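PDB 3WIW: glycosyl hydrolase family 88 from Pedobacter heparinus, which probably removes the unsaturated glucuronyl residue from the non-reducing end of heparin-derived oligosaccharides, as an unsaturated glucuronyl hydrolase with an alpha6/alpha6-barrel. Local coordinates for residues 299-311 / 355-367. Residues are numbered along the deposited sequence; the frame is centred on the assembly and turned at random.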
loop_
_atom_site.group_PDB
_atom_site.type_symbol
_atom_site.label_atom_id
_atom_site.label_comp_id
_atom_site.label_asym_id
_atom_site.label_seq_id
_atom_site.Cartn_x
_atom_site.Cartn_y
_atom_site.Cartn_z
ATOM N N ARG A 299 -3.183 -24.617 -5.576
ATOM C CA ARG A 299 -2.752 -23.477 -6.389
ATOM C C ARG A 299 -3.712 -23.136 -7.514
ATOM O O ARG A 299 -3.886 -21.971 -7.854
ATOM C CB ARG A 299 -1.370 -23.742 -6.965
ATOM C CG ARG A 299 -0.314 -23.824 -5.897
ATOM C CD ARG A 299 1.015 -24.138 -6.498
ATOM N NE ARG A 299 2.065 -24.106 -5.493
ATOM C CZ ARG A 299 3.296 -24.564 -5.676
ATOM N NH1 ARG A 299 4.173 -24.465 -4.682
ATOM N NH2 ARG A 299 3.658 -25.084 -6.849
ATOM N N ASP A 300 -4.341 -24.148 -8.094
ATOM C CA ASP A 300 -5.244 -23.902 -9.209
ATOM C C ASP A 300 -6.515 -23.164 -8.831
ATOM O O ASP A 300 -7.029 -22.372 -9.628
ATOM C CB ASP A 300 -5.649 -25.212 -9.890
ATOM C CG ASP A 300 -4.540 -25.821 -10.722
ATOM O OD1 ASP A 300 -3.632 -25.084 -11.160
ATOM O OD2 ASP A 300 -4.601 -27.047 -10.965
ATOM N N ARG A 301 -7.029 -23.412 -7.626
ATOM C CA ARG A 301 -8.324 -22.866 -7.226
ATOM C C ARG A 301 -8.273 -21.855 -6.083
ATOM O O ARG A 301 -9.300 -21.300 -5.693
ATOM C CB ARG A 301 -9.284 -23.988 -6.860
ATOM C CG ARG A 301 -9.739 -24.806 -8.077
ATOM C CD ARG A 301 -10.811 -25.832 -7.717
ATOM N NE ARG A 301 -11.976 -25.211 -7.076
ATOM C CZ ARG A 301 -12.912 -25.900 -6.429
ATOM N NH1 ARG A 301 -13.950 -25.282 -5.882
ATOM N NH2 ARG A 301 -12.810 -27.218 -6.338
ATOM N N SER A 302 -7.092 -21.603 -5.535
ATOM C CA SER A 302 -6.963 -20.658 -4.432
ATOM C C SER A 302 -7.354 -19.241 -4.888
ATOM O O SER A 302 -6.957 -18.806 -5.978
ATOM C CB SER A 302 -5.520 -20.683 -3.963
ATOM O OG SER A 302 -5.299 -19.663 -3.028
ATOM N N PRO A 303 -8.121 -18.499 -4.057
ATOM C CA PRO A 303 -8.415 -17.096 -4.406
ATOM C C PRO A 303 -7.149 -16.274 -4.636
ATOM O O PRO A 303 -6.164 -16.382 -3.880
ATOM C CB PRO A 303 -9.156 -16.580 -3.173
ATOM C CG PRO A 303 -9.785 -17.808 -2.601
ATOM C CD PRO A 303 -8.796 -18.916 -2.823
ATOM N N ARG A 304 -7.174 -15.455 -5.687
ATOM C CA ARG A 304 -6.086 -14.500 -5.970
ATOM C C ARG A 304 -6.261 -13.220 -5.168
ATOM O O ARG A 304 -7.361 -12.914 -4.692
ATOM C CB ARG A 304 -6.091 -14.123 -7.456
ATOM C CG ARG A 304 -6.083 -15.332 -8.370
ATOM C CD ARG A 304 -4.894 -16.271 -8.085
ATOM N NE ARG A 304 -4.774 -17.225 -9.179
ATOM C CZ ARG A 304 -4.237 -16.943 -10.372
ATOM N NH1 ARG A 304 -4.270 -17.846 -11.362
ATOM N NH2 ARG A 304 -3.705 -15.748 -10.599
ATOM N N ASP A 305 -5.189 -12.458 -5.034
ATOM C CA ASP A 305 -5.296 -11.191 -4.326
ATOM C C ASP A 305 -4.743 -10.077 -5.206
ATOM O O ASP A 305 -3.506 -9.815 -5.241
ATOM C CB ASP A 305 -4.545 -11.263 -2.987
ATOM C CG ASP A 305 -4.653 -9.978 -2.187
ATOM O OD1 ASP A 305 -5.590 -9.172 -2.465
ATOM O OD2 ASP A 305 -3.816 -9.763 -1.275
ATOM N N ALA A 306 -5.660 -9.400 -5.896
ATOM C CA ALA A 306 -5.273 -8.314 -6.786
ATOM C C ALA A 306 -4.513 -7.212 -6.040
ATOM O O ALA A 306 -3.618 -6.602 -6.617
ATOM C CB ALA A 306 -6.480 -7.725 -7.493
ATOM N N SER A 307 -4.849 -6.937 -4.772
ATOM C CA SER A 307 -4.186 -5.857 -4.039
ATOM C C SER A 307 -2.691 -6.146 -3.923
ATOM O O SER A 307 -1.862 -5.249 -4.116
ATOM C CB SER A 307 -4.838 -5.647 -2.669
ATOM O OG SER A 307 -4.564 -6.700 -1.764
ATOM N N ALA A 308 -2.330 -7.397 -3.637
ATOM C CA ALA A 308 -0.917 -7.776 -3.580
ATOM C C ALA A 308 -0.250 -7.543 -4.938
ATOM O O ALA A 308 0.895 -7.065 -4.999
ATOM C CB ALA A 308 -0.757 -9.226 -3.133
ATOM N N ALA A 309 -0.922 -7.948 -6.026
ATOM C CA ALA A 309 -0.382 -7.735 -7.377
ATOM C C ALA A 309 -0.131 -6.253 -7.625
ATOM O O ALA A 309 0.904 -5.903 -8.191
ATOM C CB ALA A 309 -1.316 -8.270 -8.430
ATOM N N ALA A 310 -1.076 -5.385 -7.245
ATOM C CA ALA A 310 -0.936 -3.958 -7.527
ATOM C C ALA A 310 0.251 -3.363 -6.756
ATOM O O ALA A 310 1.013 -2.551 -7.310
ATOM C CB ALA A 310 -2.220 -3.231 -7.195
ATOM N N VAL A 311 0.405 -3.739 -5.485
ATOM C CA VAL A 311 1.514 -3.271 -4.658
ATOM C C VAL A 311 2.834 -3.743 -5.255
ATOM O O VAL A 311 3.785 -2.964 -5.368
ATOM C CB VAL A 311 1.330 -3.714 -3.194
ATOM C CG1 VAL A 311 2.575 -3.385 -2.353
ATOM C CG2 VAL A 311 0.076 -3.072 -2.581
ATOM N N PHE A 355 -15.736 0.859 -7.791
ATOM C CA PHE A 355 -14.348 0.485 -7.592
ATOM C C PHE A 355 -13.701 0.153 -8.930
ATOM O O PHE A 355 -14.369 -0.290 -9.865
ATOM C CB PHE A 355 -14.226 -0.718 -6.674
ATOM C CG PHE A 355 -14.597 -0.438 -5.250
ATOM C CD1 PHE A 355 -13.674 0.120 -4.376
ATOM C CD2 PHE A 355 -15.867 -0.734 -4.769
ATOM C CE1 PHE A 355 -14.001 0.375 -3.034
ATOM C CE2 PHE A 355 -16.205 -0.493 -3.443
ATOM C CZ PHE A 355 -15.275 0.067 -2.565
ATOM N N ILE A 356 -12.392 0.307 -9.004
ATOM C CA ILE A 356 -11.671 0.143 -10.263
ATOM C C ILE A 356 -11.311 -1.332 -10.538
ATOM O O ILE A 356 -11.573 -1.831 -11.615
ATOM C CB ILE A 356 -10.417 1.028 -10.274
ATOM C CG1 ILE A 356 -10.821 2.519 -10.182
ATOM C CG2 ILE A 356 -9.584 0.767 -11.516
ATOM C CD1 ILE A 356 -9.690 3.481 -9.898
ATOM N N LEU A 357 -10.720 -2.025 -9.566
ATOM C CA LEU A 357 -10.337 -3.430 -9.705
ATOM C C LEU A 357 -11.265 -4.368 -8.943
ATOM O O LEU A 357 -11.979 -3.964 -8.013
ATOM C CB LEU A 357 -8.925 -3.647 -9.182
ATOM C CG LEU A 357 -7.786 -2.975 -9.938
ATOM C CD1 LEU A 357 -6.452 -3.395 -9.318
ATOM C CD2 LEU A 357 -7.820 -3.320 -11.410
ATOM N N LYS A 358 -11.230 -5.632 -9.354
ATOM C CA LYS A 358 -11.932 -6.720 -8.673
ATOM C C LYS A 358 -10.935 -7.684 -8.020
ATOM O O LYS A 358 -9.719 -7.581 -8.230
ATOM C CB LYS A 358 -12.760 -7.481 -9.701
ATOM C CG LYS A 358 -13.852 -6.620 -10.323
ATOM C CD LYS A 358 -14.575 -7.341 -11.474
ATOM C CE LYS A 358 -13.722 -7.453 -12.741
ATOM N NZ LYS A 358 -14.369 -8.358 -13.752
ATOM N N HIS A 359 -11.439 -8.613 -7.207
ATOM C CA HIS A 359 -10.657 -9.813 -6.812
ATOM C C HIS A 359 -9.490 -9.587 -5.845
ATOM O O HIS A 359 -8.403 -10.131 -6.065
ATOM C CB HIS A 359 -10.153 -10.609 -8.028
ATOM C CG HIS A 359 -11.207 -10.914 -9.043
ATOM N ND1 HIS A 359 -12.394 -11.546 -8.733
ATOM C CD2 HIS A 359 -11.236 -10.691 -10.378
ATOM C CE1 HIS A 359 -13.105 -11.703 -9.838
ATOM N NE2 HIS A 359 -12.433 -11.164 -10.846
ATOM N N SER A 360 -9.700 -8.786 -4.799
ATOM C CA SER A 360 -8.768 -8.766 -3.668
ATOM C C SER A 360 -9.254 -9.650 -2.524
ATOM O O SER A 360 -10.427 -10.050 -2.489
ATOM C CB SER A 360 -8.521 -7.343 -3.162
ATOM O OG SER A 360 -7.737 -6.637 -4.103
ATOM N N VAL A 361 -8.341 -9.954 -1.601
ATOM C CA VAL A 361 -8.695 -10.757 -0.423
ATOM C C VAL A 361 -8.189 -10.025 0.816
ATOM O O VAL A 361 -6.964 -9.844 0.982
ATOM C CB VAL A 361 -8.050 -12.162 -0.495
ATOM C CG1 VAL A 361 -8.299 -12.953 0.803
ATOM C CG2 VAL A 361 -8.578 -12.950 -1.688
ATOM N N GLY A 362 -9.118 -9.608 1.683
ATOM C CA GLY A 362 -8.746 -8.907 2.903
ATOM C C GLY A 362 -8.121 -9.830 3.941
ATOM O O GLY A 362 -6.950 -9.684 4.300
ATOM N N ALA A 363 -8.897 -10.792 4.446
ATOM C CA ALA A 363 -8.414 -11.694 5.492
ATOM C C ALA A 363 -9.163 -13.012 5.385
ATOM O O ALA A 363 -10.218 -13.216 6.014
ATOM C CB ALA A 363 -8.560 -11.046 6.906
ATOM N N LEU A 364 -8.612 -13.942 4.605
ATOM C CA LEU A 364 -9.370 -15.131 4.219
ATOM C C LEU A 364 -9.735 -16.008 5.417
ATOM O O LEU A 364 -10.857 -16.507 5.510
ATOM C CB LEU A 364 -8.598 -15.933 3.177
ATOM C CG LEU A 364 -9.408 -17.037 2.515
ATOM C CD1 LEU A 364 -9.150 -16.998 1.011
ATOM C CD2 LEU A 364 -9.036 -18.361 3.101
ATOM N N LEU A 365 -8.796 -16.188 6.345
ATOM C CA LEU A 365 -9.061 -17.074 7.478
ATOM C C LEU A 365 -10.064 -16.475 8.461
ATOM O O LEU A 365 -10.528 -17.166 9.373
ATOM C CB LEU A 365 -7.776 -17.471 8.207
ATOM C CG LEU A 365 -6.769 -18.305 7.412
ATOM C CD1 LEU A 365 -5.704 -18.909 8.337
ATOM C CD2 LEU A 365 -7.400 -19.400 6.579
ATOM N N TYR A 366 -10.411 -15.202 8.281
ATOM C CA TYR A 366 -11.416 -14.521 9.099
ATOM C C TYR A 366 -12.743 -14.439 8.342
ATOM O O TYR A 366 -13.701 -13.823 8.834
ATOM C CB TYR A 366 -10.929 -13.118 9.501
ATOM C CG TYR A 366 -9.713 -13.133 10.413
ATOM C CD1 TYR A 366 -8.433 -13.365 9.899
ATOM C CD2 TYR A 366 -9.839 -12.899 11.787
ATOM C CE1 TYR A 366 -7.324 -13.405 10.719
ATOM C CE2 TYR A 366 -8.717 -12.914 12.614
ATOM C CZ TYR A 366 -7.464 -13.158 12.069
ATOM O OH TYR A 366 -6.350 -13.183 12.884
ATOM N N ASN A 367 -12.809 -15.072 7.164
ATOM C CA ASN A 367 -13.974 -14.945 6.290
ATOM C C ASN A 367 -14.310 -13.474 6.043
ATOM O O ASN A 367 -15.478 -13.059 6.091
ATOM C CB ASN A 367 -15.195 -15.678 6.869
ATOM C CG ASN A 367 -16.324 -15.788 5.871
ATOM O OD1 ASN A 367 -16.085 -15.789 4.657
ATOM N ND2 ASN A 367 -17.564 -15.856 6.367
#
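The carboxylate of Asp-305 overlies the backbone at Ser-360 and Val-361, an N-cap residue whose one oxygen serves both its own helix and the neighbouring strand. With CG anti to the backbone N (chi1 -179°), OD1 accepts a bond from Val-361 N at 3.0 Å, from well above the carboxylate plane. Ser-307 OG donates to the same OD1 from the opposite face, 2.8 Å away, while Ser-307 N adds a weak capping bond. Ser-307 N also lies 3.0 Å from Ser-360 OG, a second weak bond, bent to 120°. Next to the cap, Ala-306 N bonds to His-359 O at 2.8 Å, nearly straight (166°), and its CB rests on Lys-358 O. Beyond the polar centre, Pro-303 supplies apolar contacts: CB meets Val-361 CG2, and CG touches Leu-364 CD1 at 3.8 Å, the two side chains crossing at about a right angle. Asp-305 OD2 forms a salt bridge with Arg-246, a predicted substrate-binding residue, consistent with a second-shell role in the alpha6/alpha6-barrel; an alanine here would probably leave Val-361 N without its acceptor and Arg-246 without its carboxylate mate. The contact thus ties helix 306-322 to strand 360-361, with helix 375-392 touching Ser-307 and Ser-360 and helix 327-340 packed against Ala-306.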